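Clostripain-related protein (Bacteroides thetaiotaomicron, PDB 6N9J) is a secreted cysteine protease of the clostripain (C11) family that probably cleaves peptide bonds in its substrates and is inhibited irreversibly by a covalent peptide. Local coordinates at residues A18-L23 against Q129-G134; R25-D30 against M52-N57; S56-I61 against D79-V84. All blocks are in the same frame, centred on the assembly; numbering follows the deposited sequence.

Contact 1 of 3, residues A18-L23 against Q129-G134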
ATOM      1  N   ALA A  18      -3.503  -1.284 -11.861  1.00 19.18           N
ATOM      2  CA  ALA A  18      -3.281  -0.153 -12.751  1.00 19.91           C
ATOM      3  C   ALA A  18      -1.847  -0.226 -13.270  1.00 17.78           C
ATOM      4  O   ALA A  18      -0.916   0.322 -12.673  1.00 16.29           O
ATOM      5  CB  ALA A  18      -3.545   1.163 -12.041  1.00 15.69           C
ATOM      6  N   GLY A  19      -1.667  -0.939 -14.377  1.00 18.40           N
ATOM      7  CA  GLY A  19      -0.332  -1.213 -14.867  1.00 20.08           C
ATOM      8  C   GLY A  19      -0.019  -0.640 -16.238  1.00 21.93           C
ATOM      9  O   GLY A  19       0.898  -1.117 -16.900  1.00 22.21           O
ATOM     10  N   ASP A  20      -0.767   0.369 -16.679  1.00 22.98           N
ATOM     11  CA  ASP A  20      -0.398   1.038 -17.921  1.00 25.77           C
ATOM     12  C   ASP A  20       0.609   2.134 -17.612  1.00 23.81           C
ATOM     13  O   ASP A  20       0.263   3.312 -17.490  1.00 22.93           O
ATOM     14  CB  ASP A  20      -1.602   1.620 -18.658  1.00 28.97           C
ATOM     15  CG  ASP A  20      -1.239   2.079 -20.062  1.00 34.20           C
ATOM     16  OD1 ASP A  20      -0.119   1.737 -20.504  1.00 36.53           O
ATOM     17  OD2 ASP A  20      -2.053   2.758 -20.729  1.00 35.68           O
ATOM     18  N   ASN A  21       1.864   1.711 -17.527  1.00 22.15           N
ATOM     19  CA  ASN A  21       2.955   2.513 -17.013  1.00 21.69           C
ATOM     20  C   ASN A  21       4.185   1.625 -17.005  1.00 22.95           C
ATOM     21  O   ASN A  21       4.123   0.486 -17.478  1.00 24.46           O
ATOM     22  CB  ASN A  21       2.641   3.037 -15.606  1.00 21.41           C
ATOM     23  CG  ASN A  21       2.302   1.919 -14.625  1.00 21.08           C
ATOM     24  OD1 ASN A  21       3.018   0.914 -14.530  1.00 20.68           O
ATOM     25  ND2 ASN A  21       1.211   2.094 -13.879  1.00 19.52           N
ATOM     26  N   SER A  22       5.276   2.110 -16.419  1.00 21.54           N
ATOM     27  CA  SER A  22       6.552   1.407 -16.488  1.00 25.06           C
ATOM     28  C   SER A  22       6.534   0.004 -15.861  1.00 24.89           C
ATOM     29  O   SER A  22       7.422  -0.812 -16.137  1.00 22.44           O
ATOM     30  CB  SER A  22       7.643   2.249 -15.822  1.00 28.46           C
ATOM     31  OG  SER A  22       7.279   2.617 -14.502  1.00 29.21           O
ATOM     32  N   LEU A  23       5.530  -0.271 -15.026  1.00 22.63           N
ATOM     33  CA  LEU A  23       5.467  -1.525 -14.298  1.00 23.04           C
ATOM     34  C   LEU A  23       4.784  -2.631 -15.094  1.00 25.13           C
ATOM     35  O   LEU A  23       4.626  -3.748 -14.595  1.00 24.43           O
ATOM     36  CB  LEU A  23       4.737  -1.330 -12.965  1.00 22.57           C
ATOM     37  CG  LEU A  23       5.469  -0.403 -11.990  1.00 22.29           C
ATOM     38  CD1 LEU A  23       4.671  -0.228 -10.724  1.00 21.43           C
ATOM     39  CD2 LEU A  23       6.858  -0.948 -11.686  1.00 21.02           C
ATOM     40  N   GLN A 129      -0.706   5.108 -11.409  1.00 17.95           N
ATOM     41  CA  GLN A 129      -0.395   5.870 -12.599  1.00 20.24           C
ATOM     42  C   GLN A 129      -0.959   5.164 -13.817  1.00 21.84           C
ATOM     43  O   GLN A 129      -0.925   3.936 -13.911  1.00 20.40           O
ATOM     44  CB  GLN A 129       1.110   6.062 -12.746  1.00 19.03           C
ATOM     45  CG  GLN A 129       1.498   6.877 -13.961  1.00 20.68           C
ATOM     46  CD  GLN A 129       2.995   6.905 -14.166  1.00 22.14           C
ATOM     47  OE1 GLN A 129       3.683   5.892 -13.992  1.00 21.15           O
ATOM     48  NE2 GLN A 129       3.517   8.072 -14.516  1.00 24.00           N
ATOM     49  N   ASP A 130      -1.502   5.959 -14.726  1.00 23.28           N
ATOM     50  CA  ASP A 130      -1.934   5.500 -16.033  1.00 26.37           C
ATOM     51  C   ASP A 130      -1.372   6.476 -17.062  1.00 28.71           C
ATOM     52  O   ASP A 130      -1.737   7.655 -17.052  1.00 29.72           O
ATOM     53  CB  ASP A 130      -3.462   5.436 -16.097  1.00 28.67           C
ATOM     54  CG  ASP A 130      -3.972   4.804 -17.371  1.00 32.03           C
ATOM     55  OD1 ASP A 130      -3.815   5.427 -18.451  1.00 34.39           O
ATOM     56  OD2 ASP A 130      -4.556   3.701 -17.285  1.00 30.14           O
ATOM     57  N   THR A 131      -0.474   6.003 -17.929  1.00 29.35           N
ATOM     58  CA  THR A 131       0.121   6.865 -18.959  1.00 32.29           C
ATOM     59  C   THR A 131      -0.460   6.620 -20.357  1.00 35.16           C
ATOM     60  O   THR A 131       0.149   6.996 -21.362  1.00 38.85           O
ATOM     61  CB  THR A 131       1.668   6.701 -19.030  1.00 23.64           C
ATOM     62  OG1 THR A 131       2.009   5.343 -19.329  1.00 25.09           O
ATOM     63  CG2 THR A 131       2.318   7.105 -17.720  1.00 20.92           C
ATOM     64  N   GLY A 132      -1.644   6.016 -20.416  1.00 35.42           N
ATOM     65  CA  GLY A 132      -2.297   5.713 -21.682  1.00 36.75           C
ATOM     66  C   GLY A 132      -2.575   6.924 -22.552  1.00 38.31           C
ATOM     67  O   GLY A 132      -2.253   6.933 -23.740  1.00 39.45           O
ATOM     68  N   ASN A 133      -3.187   7.945 -21.963  1.00 37.85           N
ATOM     69  CA  ASN A 133      -3.429   9.206 -22.663  1.00 38.54           C
ATOM     70  C   ASN A 133      -3.029  10.368 -21.763  1.00 36.36           C
ATOM     71  O   ASN A 133      -3.874  10.961 -21.093  1.00 37.30           O
ATOM     72  CB  ASN A 133      -4.897   9.329 -23.081  1.00 39.08           C
ATOM     73  CG  ASN A 133      -5.172  10.579 -23.909  1.00 39.50           C
ATOM     74  OD1 ASN A 133      -4.342  11.008 -24.717  1.00 37.95           O
ATOM     75  ND2 ASN A 133      -6.345  11.170 -23.707  1.00 40.18           N
ATOM     76  N   GLY A 134      -1.737  10.678 -21.742  1.00 32.95           N
ATOM     77  CA  GLY A 134      -1.201  11.622 -20.786  1.00 32.65           C
ATOM     78  C   GLY A 134      -0.831  10.938 -19.483  1.00 32.11           C
ATOM     79  O   GLY A 134      -1.143   9.763 -19.277  1.00 33.39           O
TER
HETATM   80  O   HOH W   1      -2.672   2.027 -15.264  1.00 24.86           O
HETATM   81  O   HOH W   2       5.632   4.841 -15.632  1.00 20.96           O
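Asn-21 and Gln-129 meet where the loop joining strand 9-18 to helix 24-37, in the α/β core of this clostripain-family protease, crosses the end of strand 127-130. Asn-21 has CG wedged between its backbone N and carbonyl carbon (chi1 56°). Its ND2 gives a bond of 2.8 Å to Gln-129 O, a partner lying close to the amide plane, and a more bent one of 3.0 Å to Ala-18 O. OD1 faces the coming helix and accepts from Leu-23 N at 2.8 Å, in the carbonyl plane, as a capping bond. One amide thus ties strand end, loop and helix start together, and Leu-23 beyond it packs against the bound peptide.

Gln-129, its chain extended beyond CG, brings OE1 to 3.4 Å from Asn-21 CB; NE2 is held by Asp-135. A water linking Gln-129 OE1 to Ser-22 N extends this seam. A second water accepts from Asp-20 N and donates to Gln-129 O and Asp-130 OD2.

Asp-20 sits at the centre of an inverse gamma turn, and its carbonyl points across to Thr-131. The carboxylates of Asp-20 and Asp-130 lie near each other; Asp-130 OD1 closes an Asx turn with Gly-132 N. The backbone bond from Thr-131 N to Asp-20 O measures 2.8 Å and is almost straight, at 171°.

Contact 2 of 3, residues R25-D30 against M52-N57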
ATOM      1  N   ARG A  25       5.552  -4.668 -17.191  1.00 29.97           N
ATOM      2  CA  ARG A  25       6.314  -5.907 -17.345  1.00 30.88           C
ATOM      3  C   ARG A  25       6.212  -6.862 -16.141  1.00 29.50           C
ATOM      4  O   ARG A  25       6.641  -8.013 -16.233  1.00 30.43           O
ATOM      5  CB  ARG A  25       7.793  -5.588 -17.604  1.00 31.64           C
ATOM      6  CG  ARG A  25       8.582  -5.277 -16.343  1.00 33.03           C
ATOM      7  CD  ARG A  25      10.076  -5.149 -16.627  1.00 38.65           C
ATOM      8  NE  ARG A  25      10.419  -3.847 -17.198  1.00 41.91           N
ATOM      9  CZ  ARG A  25      11.622  -3.522 -17.670  1.00 43.25           C
ATOM     10  NH1 ARG A  25      12.614  -4.405 -17.651  1.00 44.19           N
ATOM     11  NH2 ARG A  25      11.831  -2.308 -18.162  1.00 41.82           N
ATOM     12  N   PHE A  26       5.671  -6.393 -15.018  1.00 25.66           N
ATOM     13  CA  PHE A  26       5.546  -7.249 -13.837  1.00 24.58           C
ATOM     14  C   PHE A  26       4.152  -7.877 -13.695  1.00 22.82           C
ATOM     15  O   PHE A  26       3.995  -8.906 -13.037  1.00 22.00           O
ATOM     16  CB  PHE A  26       5.862  -6.469 -12.560  1.00 23.39           C
ATOM     17  CG  PHE A  26       7.254  -5.916 -12.506  1.00 25.98           C
ATOM     18  CD1 PHE A  26       8.347  -6.764 -12.368  1.00 27.25           C
ATOM     19  CD2 PHE A  26       7.473  -4.544 -12.564  1.00 23.47           C
ATOM     20  CE1 PHE A  26       9.640  -6.256 -12.318  1.00 27.58           C
ATOM     21  CE2 PHE A  26       8.751  -4.033 -12.510  1.00 24.65           C
ATOM     22  CZ  PHE A  26       9.843  -4.891 -12.384  1.00 25.96           C
ATOM     23  N   ALA A  27       3.153  -7.255 -14.312  1.00 23.99           N
ATOM     24  CA  ALA A  27       1.746  -7.606 -14.073  1.00 23.89           C
ATOM     25  C   ALA A  27       1.413  -9.075 -14.371  1.00 24.93           C
ATOM     26  O   ALA A  27       0.930  -9.783 -13.495  1.00 23.02           O
ATOM     27  CB  ALA A  27       0.841  -6.696 -14.887  1.00 22.94           C
ATOM     28  N   SER A  28       1.677  -9.532 -15.598  1.00 29.88           N
ATOM     29  CA  SER A  28       1.327 -10.904 -16.008  1.00 31.85           C
ATOM     30  C   SER A  28       1.969 -11.969 -15.117  1.00 29.83           C
ATOM     31  O   SER A  28       1.353 -12.995 -14.822  1.00 24.56           O
ATOM     32  CB  SER A  28       1.726 -11.147 -17.464  1.00 33.08           C
ATOM     33  OG  SER A  28       0.838 -10.478 -18.340  1.00 34.89           O
ATOM     34  N   GLU A  29       3.206 -11.702 -14.697  1.00 30.15           N
ATOM     35  CA  GLU A  29       3.945 -12.579 -13.799  1.00 27.35           C
ATOM     36  C   GLU A  29       3.229 -12.734 -12.452  1.00 25.86           C
ATOM     37  O   GLU A  29       3.089 -13.850 -11.943  1.00 22.97           O
ATOM     38  CB  GLU A  29       5.371 -12.041 -13.589  1.00 25.17           C
ATOM     39  N   ASP A  30       2.785 -11.613 -11.879  1.00 25.47           N
ATOM     40  CA  ASP A  30       2.004 -11.646 -10.645  1.00 26.00           C
ATOM     41  C   ASP A  30       0.690 -12.405 -10.874  1.00 26.83           C
ATOM     42  O   ASP A  30       0.218 -13.143  -9.994  1.00 24.53           O
ATOM     43  CB  ASP A  30       1.726 -10.230 -10.128  1.00 24.55           C
ATOM     44  CG  ASP A  30       2.933  -9.602  -9.407  1.00 25.74           C
ATOM     45  OD1 ASP A  30       3.824 -10.335  -8.912  1.00 26.03           O
ATOM     46  OD2 ASP A  30       2.981  -8.359  -9.333  1.00 24.73           O
ATOM     47  N   MET A  52      -7.259  -6.028 -14.602  1.00 18.04           N
ATOM     48  CA  MET A  52      -5.908  -5.982 -15.156  1.00 23.26           C
ATOM     49  C   MET A  52      -5.801  -4.978 -16.298  1.00 23.65           C
ATOM     50  O   MET A  52      -6.416  -5.163 -17.354  1.00 24.61           O
ATOM     51  CB  MET A  52      -5.506  -7.378 -15.634  1.00 30.80           C
ATOM     52  CG  MET A  52      -4.363  -7.410 -16.629  1.00 38.29           C
ATOM     53  SD  MET A  52      -2.761  -7.502 -15.842  1.00 27.94           S
ATOM     54  CE  MET A  52      -2.568  -9.253 -15.605  1.00 18.22           C
ATOM     55  N   ASP A  53      -5.045  -3.900 -16.084  1.00 21.05           N
ATOM     56  CA  ASP A  53      -4.822  -2.927 -17.156  1.00 22.78           C
ATOM     57  C   ASP A  53      -3.329  -2.770 -17.415  1.00 25.96           C
ATOM     58  O   ASP A  53      -2.614  -2.169 -16.620  1.00 21.36           O
ATOM     59  CB  ASP A  53      -5.459  -1.569 -16.819  1.00 20.81           C
ATOM     60  CG  ASP A  53      -5.282  -0.543 -17.934  1.00 25.72           C
ATOM     61  OD1 ASP A  53      -4.893  -0.931 -19.058  1.00 29.01           O
ATOM     62  OD2 ASP A  53      -5.557   0.659 -17.708  1.00 26.72           O
ATOM     63  N   LYS A  54      -2.874  -3.332 -18.532  1.00 32.39           N
ATOM     64  CA  LYS A  54      -1.478  -3.256 -18.951  1.00 36.05           C
ATOM     65  C   LYS A  54      -1.298  -2.324 -20.144  1.00 37.36           C
ATOM     66  O   LYS A  54      -0.192  -2.185 -20.662  1.00 38.71           O
ATOM     67  CB  LYS A  54      -0.948  -4.641 -19.324  1.00 39.17           C
ATOM     68  CG  LYS A  54      -0.770  -5.606 -18.167  1.00 40.71           C
ATOM     69  CD  LYS A  54      -0.393  -6.995 -18.688  1.00 42.45           C
ATOM     70  CE  LYS A  54       0.757  -6.914 -19.691  1.00 42.12           C
ATOM     71  NZ  LYS A  54       1.177  -8.253 -20.189  1.00 41.31           N
ATOM     72  N   GLY A  55      -2.383  -1.711 -20.602  1.00 37.61           N
ATOM     73  CA  GLY A  55      -2.291  -0.773 -21.704  1.00 40.60           C
ATOM     74  C   GLY A  55      -3.313  -0.974 -22.800  1.00 44.26           C
ATOM     75  O   GLY A  55      -3.936  -0.014 -23.252  1.00 45.20           O
ATOM     76  N   SER A  56      -3.485  -2.218 -23.234  1.00 47.11           N
ATOM     77  CA  SER A  56      -4.406  -2.526 -24.324  1.00 49.26           C
ATOM     78  C   SER A  56      -5.859  -2.422 -23.874  1.00 47.39           C
ATOM     79  O   SER A  56      -6.339  -1.342 -23.536  1.00 49.13           O
ATOM     80  CB  SER A  56      -4.131  -3.926 -24.879  1.00 51.37           C
ATOM     81  OG  SER A  56      -2.828  -4.009 -25.420  1.00 52.56           O
ATOM     82  N   ASN A  57      -6.560  -3.550 -23.880  1.00 41.74           N
ATOM     83  CA  ASN A  57      -7.962  -3.566 -23.500  1.00 39.51           C
ATOM     84  C   ASN A  57      -8.134  -4.274 -22.161  1.00 34.19           C
ATOM     85  O   ASN A  57      -8.110  -5.500 -22.090  1.00 29.89           O
ATOM     86  CB  ASN A  57      -8.813  -4.239 -24.589  1.00 43.16           C
ATOM     87  CG  ASN A  57      -8.764  -3.494 -25.925  1.00 48.43           C
ATOM     88  OD1 ASN A  57      -8.761  -2.262 -25.975  1.00 51.09           O
ATOM     89  ND2 ASN A  57      -8.719  -4.250 -27.016  1.00 51.53           N
TER
HETATM   90  O   HOH W   3       3.360  -8.313 -17.799  1.00 18.95           O
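Lys-54 NZ is the polar atom gripped here: it donates to Ser-28 OG at 2.9 Å, and a water that also accepts from Ser-28 N takes a second, weak bond from it. Ser-28 thus meets the ammonium group twice, directly through its hydroxyl and indirectly through its backbone NH. Since Lys-54 is exposed, this bridge lies at the solvent side of the contact.

The way there runs across Ala-27. Lys-54 CG stands 3.8 Å from Ala-27 CB and CD 4.0 Å from it, so the aliphatic part of the lysine packs on the small methyl group. The chain bends at chi3 (49°); CD and CE pass Ser-28 OG at almost equal distance, and NZ beyond them makes the bond.

Met-52 approaches the same methyl from the strand. Its SD sits 3.8 Å from Ala-27 CB. Bends at chi2 and chi3 fold the thioether against the helix, leaving CE 4.1 Å from Ala-27 O and 4.2 Å from Ser-28 CA. Ile-17 of strand 9-18 touches both Ala-27 and Met-52, and Trp-110 of strand 105-110 also touches Ala-27.

Just past the strand, Asp-53 OD1 accepts from Gly-55 N at 3.0 Å in an Asx turn, the NH coming from above the carboxylate plane. Ala-27 and Ser-28 pack helix 24-37 on the end of strand 46-53, and this helix is the connection between two parallel neighbours of the central sheet, strands 9-18 and 46-53, in a beta-alpha-beta unit.

Contact 3 of 3, residues S56-I61 against D79-V84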
ATOM      1  N   SER A  56      -3.485  -2.218 -23.234  1.00 47.11           N
ATOM      2  CA  SER A  56      -4.406  -2.526 -24.324  1.00 49.26           C
ATOM      3  C   SER A  56      -5.859  -2.422 -23.874  1.00 47.39           C
ATOM      4  O   SER A  56      -6.339  -1.342 -23.536  1.00 49.13           O
ATOM      5  CB  SER A  56      -4.131  -3.926 -24.879  1.00 51.37           C
ATOM      6  OG  SER A  56      -2.828  -4.009 -25.420  1.00 52.56           O
ATOM      7  N   ASN A  57      -6.560  -3.550 -23.880  1.00 41.74           N
ATOM      8  CA  ASN A  57      -7.962  -3.566 -23.500  1.00 39.51           C
ATOM      9  C   ASN A  57      -8.134  -4.274 -22.161  1.00 34.19           C
ATOM     10  O   ASN A  57      -8.110  -5.500 -22.090  1.00 29.89           O
ATOM     11  CB  ASN A  57      -8.813  -4.239 -24.589  1.00 43.16           C
ATOM     12  CG  ASN A  57      -8.764  -3.494 -25.925  1.00 48.43           C
ATOM     13  OD1 ASN A  57      -8.761  -2.262 -25.975  1.00 51.09           O
ATOM     14  ND2 ASN A  57      -8.719  -4.250 -27.016  1.00 51.53           N
ATOM     15  N   PRO A  58      -8.288  -3.490 -21.086  1.00 33.88           N
ATOM     16  CA  PRO A  58      -8.426  -4.024 -19.729  1.00 31.63           C
ATOM     17  C   PRO A  58      -9.516  -5.089 -19.616  1.00 30.59           C
ATOM     18  O   PRO A  58     -10.396  -5.196 -20.484  1.00 30.44           O
ATOM     19  CB  PRO A  58      -8.787  -2.788 -18.905  1.00 32.58           C
ATOM     20  CG  PRO A  58      -8.145  -1.657 -19.654  1.00 34.49           C
ATOM     21  CD  PRO A  58      -8.313  -2.017 -21.105  1.00 34.59           C
ATOM     22  N   LYS A  59      -9.420  -5.890 -18.561  1.00 25.38           N
ATOM     23  CA  LYS A  59     -10.391  -6.938 -18.303  1.00 27.10           C
ATOM     24  C   LYS A  59     -10.575  -7.094 -16.801  1.00 26.45           C
ATOM     25  O   LYS A  59      -9.664  -6.807 -16.015  1.00 24.14           O
ATOM     26  CB  LYS A  59      -9.949  -8.262 -18.933  1.00 29.62           C
ATOM     27  CG  LYS A  59      -8.589  -8.752 -18.442  1.00 31.66           C
ATOM     28  CD  LYS A  59      -8.121 -10.018 -19.164  1.00 34.19           C
ATOM     29  CE  LYS A  59      -6.749 -10.456 -18.637  1.00 34.85           C
ATOM     30  NZ  LYS A  59      -6.253 -11.749 -19.216  1.00 35.04           N
ATOM     31  N   LEU A  60     -11.770  -7.516 -16.413  1.00 25.59           N
ATOM     32  CA  LEU A  60     -12.056  -7.884 -15.036  1.00 23.62           C
ATOM     33  C   LEU A  60     -12.359  -9.369 -15.041  1.00 25.83           C
ATOM     34  O   LEU A  60     -13.327  -9.790 -15.668  1.00 28.90           O
ATOM     35  CB  LEU A  60     -13.239  -7.080 -14.481  1.00 19.99           C
ATOM     36  CG  LEU A  60     -13.782  -7.478 -13.104  1.00 20.14           C
ATOM     37  CD1 LEU A  60     -12.777  -7.132 -12.026  1.00 18.29           C
ATOM     38  CD2 LEU A  60     -15.129  -6.815 -12.820  1.00 18.32           C
ATOM     39  N   ILE A  61     -11.522 -10.173 -14.388  1.00 25.29           N
ATOM     40  CA  ILE A  61     -11.762 -11.616 -14.348  1.00 24.29           C
ATOM     41  C   ILE A  61     -11.933 -12.162 -12.950  1.00 23.68           C
ATOM     42  O   ILE A  61     -11.676 -11.490 -11.949  1.00 23.97           O
ATOM     43  CB  ILE A  61     -10.619 -12.425 -14.996  1.00 26.58           C
ATOM     44  CG1 ILE A  61      -9.306 -12.167 -14.266  1.00 28.14           C
ATOM     45  CG2 ILE A  61     -10.512 -12.125 -16.476  1.00 26.80           C
ATOM     46  CD1 ILE A  61      -8.140 -12.952 -14.805  1.00 29.40           C
ATOM     47  N   ASP A  79     -12.791  -1.016 -23.099  1.00 31.93           N
ATOM     48  CA  ASP A  79     -11.920  -0.262 -23.995  1.00 35.03           C
ATOM     49  C   ASP A  79     -10.715   0.216 -23.204  1.00 33.95           C
ATOM     50  O   ASP A  79     -10.759   0.247 -21.975  1.00 32.20           O
ATOM     51  CB  ASP A  79     -12.648   0.931 -24.614  1.00 38.86           C
ATOM     52  CG  ASP A  79     -13.546   0.534 -25.762  1.00 44.41           C
ATOM     53  OD1 ASP A  79     -13.021   0.298 -26.872  1.00 47.87           O
ATOM     54  OD2 ASP A  79     -14.776   0.470 -25.558  1.00 45.53           O
ATOM     55  N   ALA A  80      -9.640   0.574 -23.900  1.00 36.64           N
ATOM     56  CA  ALA A  80      -8.506   1.236 -23.260  1.00 35.97           C
ATOM     57  C   ALA A  80      -9.024   2.397 -22.427  1.00 31.20           C
ATOM     58  O   ALA A  80      -9.798   3.214 -22.921  1.00 31.05           O
ATOM     59  CB  ALA A  80      -7.500   1.724 -24.300  1.00 38.48           C
ATOM     60  N   GLN A  81      -8.631   2.453 -21.158  1.00 27.79           N
ATOM     61  CA  GLN A  81      -9.166   3.486 -20.279  1.00 25.45           C
ATOM     62  C   GLN A  81      -8.198   3.901 -19.187  1.00 23.67           C
ATOM     63  O   GLN A  81      -7.220   3.214 -18.915  1.00 25.12           O
ATOM     64  CB  GLN A  81     -10.473   3.010 -19.650  1.00 22.33           C
ATOM     65  CG  GLN A  81     -10.334   1.761 -18.810  1.00 22.16           C
ATOM     66  CD  GLN A  81     -11.684   1.276 -18.308  1.00 24.16           C
ATOM     67  OE1 GLN A  81     -12.729   1.812 -18.688  1.00 23.47           O
ATOM     68  NE2 GLN A  81     -11.669   0.261 -17.454  1.00 25.00           N
ATOM     69  N   ASN A  82      -8.481   5.042 -18.570  1.00 25.00           N
ATOM     70  CA  ASN A  82      -7.668   5.574 -17.480  1.00 23.44           C
ATOM     71  C   ASN A  82      -8.056   4.907 -16.173  1.00 24.65           C
ATOM     72  O   ASN A  82      -9.066   5.260 -15.557  1.00 24.77           O
ATOM     73  CB  ASN A  82      -7.837   7.086 -17.371  1.00 23.62           C
ATOM     74  CG  ASN A  82      -7.103   7.676 -16.169  1.00 24.19           C
ATOM     75  OD1 ASN A  82      -6.237   7.031 -15.566  1.00 22.10           O
ATOM     76  ND2 ASN A  82      -7.448   8.909 -15.820  1.00 22.47           N
ATOM     77  N   SER A  83      -7.235   3.955 -15.745  1.00 24.03           N
ATOM     78  CA  SER A  83      -7.567   3.114 -14.604  1.00 25.93           C
ATOM     79  C   SER A  83      -7.404   3.799 -13.244  1.00 26.41           C
ATOM     80  O   SER A  83      -7.650   3.178 -12.210  1.00 24.25           O
ATOM     81  CB  SER A  83      -6.726   1.832 -14.647  1.00 26.29           C
ATOM     82  OG  SER A  83      -7.010   1.101 -15.825  1.00 30.01           O
ATOM     83  N   VAL A  84      -6.994   5.067 -13.240  1.00 28.04           N
ATOM     84  CA  VAL A  84      -6.932   5.818 -11.990  1.00 29.13           C
ATOM     85  C   VAL A  84      -7.891   7.018 -12.035  1.00 28.64           C
ATOM     86  O   VAL A  84      -7.819   7.917 -11.198  1.00 29.60           O
ATOM     87  CB  VAL A  84      -5.486   6.290 -11.672  1.00 21.00           C
ATOM     88  CG1 VAL A  84      -4.551   5.083 -11.551  1.00 21.78           C
ATOM     89  CG2 VAL A  84      -4.994   7.222 -12.720  1.00 18.61           C
TER
HETATM   90  O   HOH W   4      -5.958   0.455 -21.186  1.00 34.20           O
HETATM   91  O   HOH W   5      -9.319  -0.046 -26.777  1.00 30.09           O
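Pro-58 and Gln-81 carry the apolar part of this surface contact, which joins the loop of the beta hairpin formed by strands 46-53 and 59-65 to the loop running from strand 76-77 towards helix 86-99. Pro-58 CG comes within 4.1 Å of Gln-81 CG, the two side chains crossing obliquely. Gln-81 CG, the atom that meets the proline, stands between its own backbone N and carbonyl carbon (chi1 60°); at the other end of the side chain NE2 bonds to Tyr-51 OH. Tyr-51 also touches the proline ring, as does Asp-53. Pro-58 is buried, whereas Ser-56 and Asn-57 before it are exposed.

Contacts between carbon and oxygen come next. Two ring atoms of Pro-58 approach Asp-79 O, CD at 3.4 Å and CG at 4.0 Å. In the other direction Ser-56 O faces Ala-80, 3.4 Å from its CB, with Ala-80 CA making a CA-H...O contact at the same oxygen. The methyl and the alpha carbon of one alanine thus both rest on one carbonyl oxygen.

Polar links between the two loops go through water. One water lies 3.0 Å from Ser-56 O and accepts a weak bond from Gln-81 N. Another accepts from Ala-80 N at 3.0 Å and lies beside Asn-57 OD1, at a separation too short to be trusted.

A bond inside the 79-84 segment shapes its far end. Asn-82 forms an Asx turn: its OD1 accepts from Val-84 N at 3.1 Å, the NH standing well above the carbonyl plane.

In the fold
The three contacts lie on one side of the chain's centre, 10 to 11 Å apart between centres, where strands 9-18 and 46-53 of the mixed sheet end and their loops gather. Along the chain, contacts 2 and 3 are both nested inside the long loop closed by contact 1. Contacts 2 and 3 share Ser-56 and Asn-57, and their segments run into neighbouring strands of one sheet, 46-53 and 59-65. Asp-53 O receives the backbone NH of Gly-19, joining contact 2 to contact 1, while Asp-130 OD2 accepts from Ser-83 N, joining contact 1 to contact 3. Arg-25 and Phe-26, in the helical segment of contact 2, pack on the bound peptide, so the start of helix 24-37 borders the inhibitor.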